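Lipase (Photobacterium sp. M37, PDB 2ORY) catalyses the hydrolysis of triacylglycerols, as a cold-adapted class 3 lipase built on the alpha/beta hydrolase fold. Local coordinates at residues Y14-Y18 against K36-A40; T43-F47 against M322-P327. All blocks are in the same frame, centred on the assembly; numbering follows the deposited sequence.

How the contacts relate
Contacts 1 and 2 follow one another along the chain, their centres about 11 Å apart, and show a local and a long-range contact sharing one helix. Contact 1 joins the end of helix 5-15 to helix 30-43; contact 2 starts where that second helix runs out and meets a loop 275 residues further on. Between them, Y18 OH packs 3.4 Å from W44 NE1, and M15 SD lies 3.7 Å from F47 CE2. The probable active site is near: Y17 hydrogen-bonds H173, beside S174, the probable nucleophile, and 322-327 follows the helix carrying H312, probably the catalytic histidine.

Contact 1 (Y14-Y18 against K36-A40)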
loop_
_atom_site.group_PDB
_atom_site.type_symbol
_atom_site.label_atom_id
_atom_site.label_comp_id
_atom_site.label_asym_id
_atom_site.label_seq_id
_atom_site.Cartn_x
_atom_site.Cartn_y
_atom_site.Cartn_z
ATOM N N TYR A 14 6.784 -4.168 -4.254
ATOM C CA TYR A 14 7.068 -3.805 -5.645
ATOM C C TYR A 14 6.828 -4.913 -6.656
ATOM O O TYR A 14 6.467 -4.642 -7.807
ATOM C CB TYR A 14 8.486 -3.242 -5.789
ATOM C CG TYR A 14 8.525 -1.745 -5.510
ATOM C CD1 TYR A 14 8.074 -1.238 -4.287
ATOM C CD2 TYR A 14 8.965 -0.835 -6.476
ATOM C CE1 TYR A 14 8.052 0.133 -4.029
ATOM C CE2 TYR A 14 8.956 0.555 -6.230
ATOM C CZ TYR A 14 8.493 1.030 -4.999
ATOM O OH TYR A 14 8.455 2.386 -4.722
ATOM N N MET A 15 6.995 -6.157 -6.225
ATOM C CA MET A 15 6.746 -7.298 -7.099
ATOM C C MET A 15 5.247 -7.328 -7.419
ATOM O O MET A 15 4.832 -7.893 -8.425
ATOM C CB MET A 15 7.156 -8.599 -6.399
ATOM C CG MET A 15 7.120 -9.836 -7.303
ATOM S SD MET A 15 7.692 -11.334 -6.450
ATOM C CE MET A 15 6.242 -11.802 -5.575
ATOM N N SER A 16 4.449 -6.714 -6.543
ATOM C CA SER A 16 3.002 -6.631 -6.708
ATOM C C SER A 16 2.624 -5.883 -7.976
ATOM O O SER A 16 1.562 -6.113 -8.555
ATOM C CB SER A 16 2.384 -5.881 -5.534
ATOM O OG SER A 16 2.780 -6.457 -4.316
ATOM N N TYR A 17 3.497 -4.978 -8.389
ATOM C CA TYR A 17 3.251 -4.152 -9.555
ATOM C C TYR A 17 3.454 -4.781 -10.941
ATOM O O TYR A 17 3.198 -4.130 -11.956
ATOM C CB TYR A 17 4.072 -2.860 -9.435
ATOM C CG TYR A 17 3.496 -1.893 -8.413
ATOM C CD1 TYR A 17 4.275 -1.398 -7.368
ATOM C CD2 TYR A 17 2.158 -1.489 -8.487
ATOM C CE1 TYR A 17 3.741 -0.527 -6.418
ATOM C CE2 TYR A 17 1.615 -0.615 -7.543
ATOM C CZ TYR A 17 2.413 -0.141 -6.514
ATOM O OH TYR A 17 1.879 0.728 -5.592
ATOM N N TYR A 18 3.894 -6.031 -11.005
ATOM C CA TYR A 18 4.084 -6.646 -12.306
ATOM C C TYR A 18 2.774 -6.605 -13.060
ATOM O O TYR A 18 1.727 -6.891 -12.493
ATOM C CB TYR A 18 4.558 -8.088 -12.167
ATOM C CG TYR A 18 6.061 -8.222 -12.191
ATOM C CD1 TYR A 18 6.740 -8.829 -11.138
ATOM C CD2 TYR A 18 6.801 -7.763 -13.278
ATOM C CE1 TYR A 18 8.114 -8.981 -11.165
ATOM C CE2 TYR A 18 8.180 -7.910 -13.317
ATOM C CZ TYR A 18 8.830 -8.523 -12.258
ATOM O OH TYR A 18 10.195 -8.697 -12.286
ATOM N N LYS A 36 5.127 -14.121 -13.589
ATOM C CA LYS A 36 6.138 -13.125 -13.286
ATOM C C LYS A 36 6.638 -13.253 -11.854
ATOM O O LYS A 36 7.842 -13.205 -11.590
ATOM C CB LYS A 36 5.575 -11.722 -13.525
ATOM C CG LYS A 36 5.439 -11.348 -15.004
ATOM C CD LYS A 36 6.815 -11.201 -15.639
ATOM C CE LYS A 36 6.739 -10.965 -17.145
ATOM N NZ LYS A 36 8.095 -10.857 -17.781
ATOM N N MET A 37 5.713 -13.423 -10.921
ATOM C CA MET A 37 6.103 -13.553 -9.526
ATOM C C MET A 37 7.041 -14.737 -9.282
ATOM O O MET A 37 8.030 -14.604 -8.581
ATOM C CB MET A 37 4.859 -13.692 -8.662
ATOM C CG MET A 37 3.867 -12.600 -8.910
ATOM S SD MET A 37 2.532 -12.657 -7.746
ATOM C CE MET A 37 2.539 -10.926 -7.339
ATOM N N LYS A 38 6.733 -15.884 -9.880
ATOM C CA LYS A 38 7.547 -17.081 -9.701
ATOM C C LYS A 38 8.960 -16.882 -10.220
ATOM O O LYS A 38 9.921 -17.322 -9.591
ATOM C CB LYS A 38 6.896 -18.285 -10.387
ATOM C CG LYS A 38 5.561 -18.688 -9.782
ATOM C CD LYS A 38 5.033 -19.964 -10.412
ATOM C CE LYS A 38 3.667 -20.307 -9.861
ATOM N NZ LYS A 38 3.114 -21.555 -10.453
ATOM N N GLU A 39 9.099 -16.220 -11.362
ATOM C CA GLU A 39 10.428 -15.973 -11.899
ATOM C C GLU A 39 11.217 -15.058 -10.954
ATOM O O GLU A 39 12.415 -15.267 -10.717
ATOM C CB GLU A 39 10.351 -15.312 -13.276
ATOM C CG GLU A 39 11.733 -15.018 -13.853
ATOM C CD GLU A 39 11.699 -14.154 -15.103
ATOM O OE1 GLU A 39 12.784 -13.909 -15.677
ATOM O OE2 GLU A 39 10.597 -13.717 -15.513
ATOM N N ALA A 40 10.541 -14.033 -10.440
ATOM C CA ALA A 40 11.152 -13.078 -9.513
ATOM C C ALA A 40 11.599 -13.754 -8.210
ATOM O O ALA A 40 12.730 -13.586 -7.762
ATOM C CB ALA A 40 10.159 -11.950 -9.195
#
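M15 reaches across to M37 and A40 while Y18 lays its ring against K36, so that one turn of chain meets one face of a helix mainly through apolar side chains. The apolar part centres on M15. Its CG stands anti to the backbone N (chi1 -172°), and the chain runs straight out to the sulfur before bending at its last torsion. SD thereby rests on the methyl of A40, with M15 SD and A40 CB 3.7 Å apart, and the turned-aside CE of M15 approaches M37 CB at 3.9 Å. M37 answers in the other direction: its own CE comes back over the turn to within 4.0 Å of M15 O, so the two methionine side chains cross at a slant.

The aromatic part is a CH-pi contact. K36 CB sits over one face of the Y18 ring, 4.1 Å from the centroid and 22° off the ring normal, displaced toward the near end of the ring, where K36 CB lies 3.8 Å from Y18 CG. The lysine then bends at chi2 (-68°) and leads its amine away, contributing only aliphatic carbon to the tyrosine. Farther along the ring, Y18 CE1 lies 4.1 Å from A40 CB, which is thus shared between M15 and Y18. A type I turn from M15 to Y18 brings both residues to the same front. The phenol oxygen is satisfied elsewhere, by a hydrogen bond to D330.

The contact is buried beside the central mixed sheet of the alpha/beta hydrolase fold. M37 and M15 both rest on Y74 of strand 66-78, S16 touches A88 of strand 84-90, and Y18 packs on I331, so that the junction of helices 5-15 and 30-43 touches both the sheet and helix 328-332.

Contact 2 (T43-F47 against M322-P327); sequences TWKPF and MMDDIP
The pyrrolidine of P327 lies over one face of the W44 indole, one of two main meetings between loops that join the early and late parts of this alpha/beta hydrolase fold. P327 CD is 3.7 Å from the centroid of the six-membered ring and 19° off its normal, a CH-pi contact displaced toward the rim; next to it P327 CG presses on W44 CZ2 at 3.4 Å. In the tryptophan, chi1 (-76°) sets CG beside the backbone N and, with chi2, carries the benzene end to the other loop. There W44 CH2 also meets I326 CG2 at 4.3 Å, obliquely to the ring.

K45 and D325 are set at about a right angle. The extended lysine passes the carboxylate with its methylenes, not its amine: K45 CB lies 3.4 Å from D325 OD1, whereas K45 NZ stays 4.2 Å from that oxygen, beyond a salt bridge though near enough for some probable electrostatic attraction. Y3 hydroxyl hydrogen-bonds the same OD1 and so helps to hold the carboxylate in place. P46 slants past D325, with P46 CD near both D325 O and D325 OD1.

P327 takes the N-cap position of helix 328-332. Just ahead of it the loop closes on itself: M322 O accepts from two backbone donors, D325 N at 2.7 Å and I326 N at 2.9 Å.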
loop_
_atom_site.group_PDB
_atom_site.type_symbol
_atom_site.label_atom_id
_atom_site.label_comp_id
_atom_site.label_asym_id
_atom_site.label_seq_id
_atom_site.Cartn_x
_atom_site.Cartn_y
_atom_site.Cartn_z
ATOM N N THR A 43 14.887 -15.128 -8.953
ATOM C CA THR A 43 16.033 -14.373 -9.425
ATOM C C THR A 43 16.366 -13.111 -8.648
ATOM O O THR A 43 17.531 -12.713 -8.575
ATOM C CB THR A 43 15.839 -14.005 -10.902
ATOM O OG1 THR A 43 14.700 -13.144 -11.035
ATOM C CG2 THR A 43 15.614 -15.272 -11.734
ATOM N N TRP A 44 15.353 -12.464 -8.079
ATOM C CA TRP A 44 15.584 -11.235 -7.314
ATOM C C TRP A 44 16.488 -11.546 -6.125
ATOM O O TRP A 44 16.239 -12.505 -5.387
ATOM C CB TRP A 44 14.253 -10.670 -6.807
ATOM C CG TRP A 44 13.399 -9.979 -7.839
ATOM C CD1 TRP A 44 13.307 -10.274 -9.171
ATOM C CD2 TRP A 44 12.451 -8.936 -7.596
ATOM N NE1 TRP A 44 12.358 -9.481 -9.771
ATOM C CE2 TRP A 44 11.815 -8.653 -8.826
ATOM C CE3 TRP A 44 12.073 -8.215 -6.454
ATOM C CZ2 TRP A 44 10.818 -7.679 -8.945
ATOM C CZ3 TRP A 44 11.080 -7.244 -6.574
ATOM C CH2 TRP A 44 10.466 -6.987 -7.807
ATOM N N LYS A 45 17.526 -10.735 -5.933
ATOM C CA LYS A 45 18.462 -10.945 -4.829
ATOM C C LYS A 45 17.769 -11.202 -3.480
ATOM O O LYS A 45 17.938 -12.263 -2.872
ATOM C CB LYS A 45 19.410 -9.749 -4.690
ATOM C CG LYS A 45 20.390 -9.544 -5.835
ATOM C CD LYS A 45 21.358 -8.414 -5.484
ATOM C CE LYS A 45 22.193 -7.966 -6.681
ATOM N NZ LYS A 45 23.119 -6.825 -6.364
ATOM N N PRO A 46 16.968 -10.237 -3.001
ATOM C CA PRO A 46 16.279 -10.412 -1.720
ATOM C C PRO A 46 15.477 -11.706 -1.543
ATOM O O PRO A 46 15.200 -12.119 -0.413
ATOM C CB PRO A 46 15.411 -9.153 -1.624
ATOM C CG PRO A 46 15.174 -8.793 -3.039
ATOM C CD PRO A 46 16.522 -9.000 -3.664
ATOM N N PHE A 47 15.115 -12.359 -2.642
ATOM C CA PHE A 47 14.342 -13.595 -2.541
ATOM C C PHE A 47 15.201 -14.860 -2.664
ATOM O O PHE A 47 14.676 -15.965 -2.611
ATOM C CB PHE A 47 13.242 -13.642 -3.618
ATOM C CG PHE A 47 12.283 -12.470 -3.587
ATOM C CD1 PHE A 47 11.811 -11.955 -2.379
ATOM C CD2 PHE A 47 11.830 -11.896 -4.774
ATOM C CE1 PHE A 47 10.898 -10.879 -2.352
ATOM C CE2 PHE A 47 10.922 -10.827 -4.760
ATOM C CZ PHE A 47 10.454 -10.317 -3.541
ATOM N N MET A 322 18.054 -0.133 -2.436
ATOM C CA MET A 322 17.533 -1.295 -3.136
ATOM C C MET A 322 17.524 -1.134 -4.659
ATOM O O MET A 322 16.999 -1.991 -5.383
ATOM C CB MET A 322 16.117 -1.587 -2.631
ATOM C CG MET A 322 16.047 -2.101 -1.199
ATOM S SD MET A 322 16.559 -3.813 -1.086
ATOM C CE MET A 322 15.028 -4.643 -1.426
ATOM N N MET A 323 18.119 -0.044 -5.135
ATOM C CA MET A 323 18.174 0.234 -6.566
ATOM C C MET A 323 18.681 -0.946 -7.384
ATOM O O MET A 323 18.117 -1.274 -8.423
ATOM C CB MET A 323 19.041 1.470 -6.831
ATOM C CG MET A 323 18.380 2.785 -6.429
ATOM S SD MET A 323 16.787 2.989 -7.265
ATOM C CE MET A 323 17.244 3.989 -8.671
ATOM N N ASP A 324 19.727 -1.606 -6.916
ATOM C CA ASP A 324 20.264 -2.732 -7.664
ATOM C C ASP A 324 19.534 -4.013 -7.340
ATOM O O ASP A 324 19.813 -5.053 -7.932
ATOM C CB ASP A 324 21.748 -2.892 -7.353
ATOM C CG ASP A 324 22.560 -1.689 -7.782
ATOM O OD1 ASP A 324 23.638 -1.464 -7.194
ATOM O OD2 ASP A 324 22.125 -0.971 -8.713
ATOM N N ASP A 325 18.585 -3.928 -6.411
ATOM C CA ASP A 325 17.824 -5.093 -5.973
ATOM C C ASP A 325 16.405 -5.238 -6.528
ATOM O O ASP A 325 15.892 -6.364 -6.618
ATOM C CB ASP A 325 17.778 -5.115 -4.450
ATOM C CG ASP A 325 19.142 -5.338 -3.839
ATOM O OD1 ASP A 325 19.680 -6.456 -4.010
ATOM O OD2 ASP A 325 19.682 -4.399 -3.206
ATOM N N ILE A 326 15.780 -4.114 -6.889
ATOM C CA ILE A 326 14.417 -4.100 -7.429
ATOM C C ILE A 326 14.397 -3.548 -8.863
ATOM O O ILE A 326 14.576 -2.351 -9.082
ATOM C CB ILE A 326 13.520 -3.251 -6.525
ATOM C CG1 ILE A 326 13.452 -3.916 -5.146
ATOM C CG2 ILE A 326 12.147 -3.056 -7.160
ATOM C CD1 ILE A 326 12.615 -3.168 -4.115
ATOM N N PRO A 327 14.156 -4.425 -9.852
ATOM C CA PRO A 327 14.107 -4.133 -11.293
ATOM C C PRO A 327 12.945 -3.273 -11.736
ATOM O O PRO A 327 11.997 -3.760 -12.350
ATOM C CB PRO A 327 14.057 -5.522 -11.916
ATOM C CG PRO A 327 13.219 -6.271 -10.942
ATOM C CD PRO A 327 13.753 -5.819 -9.594
#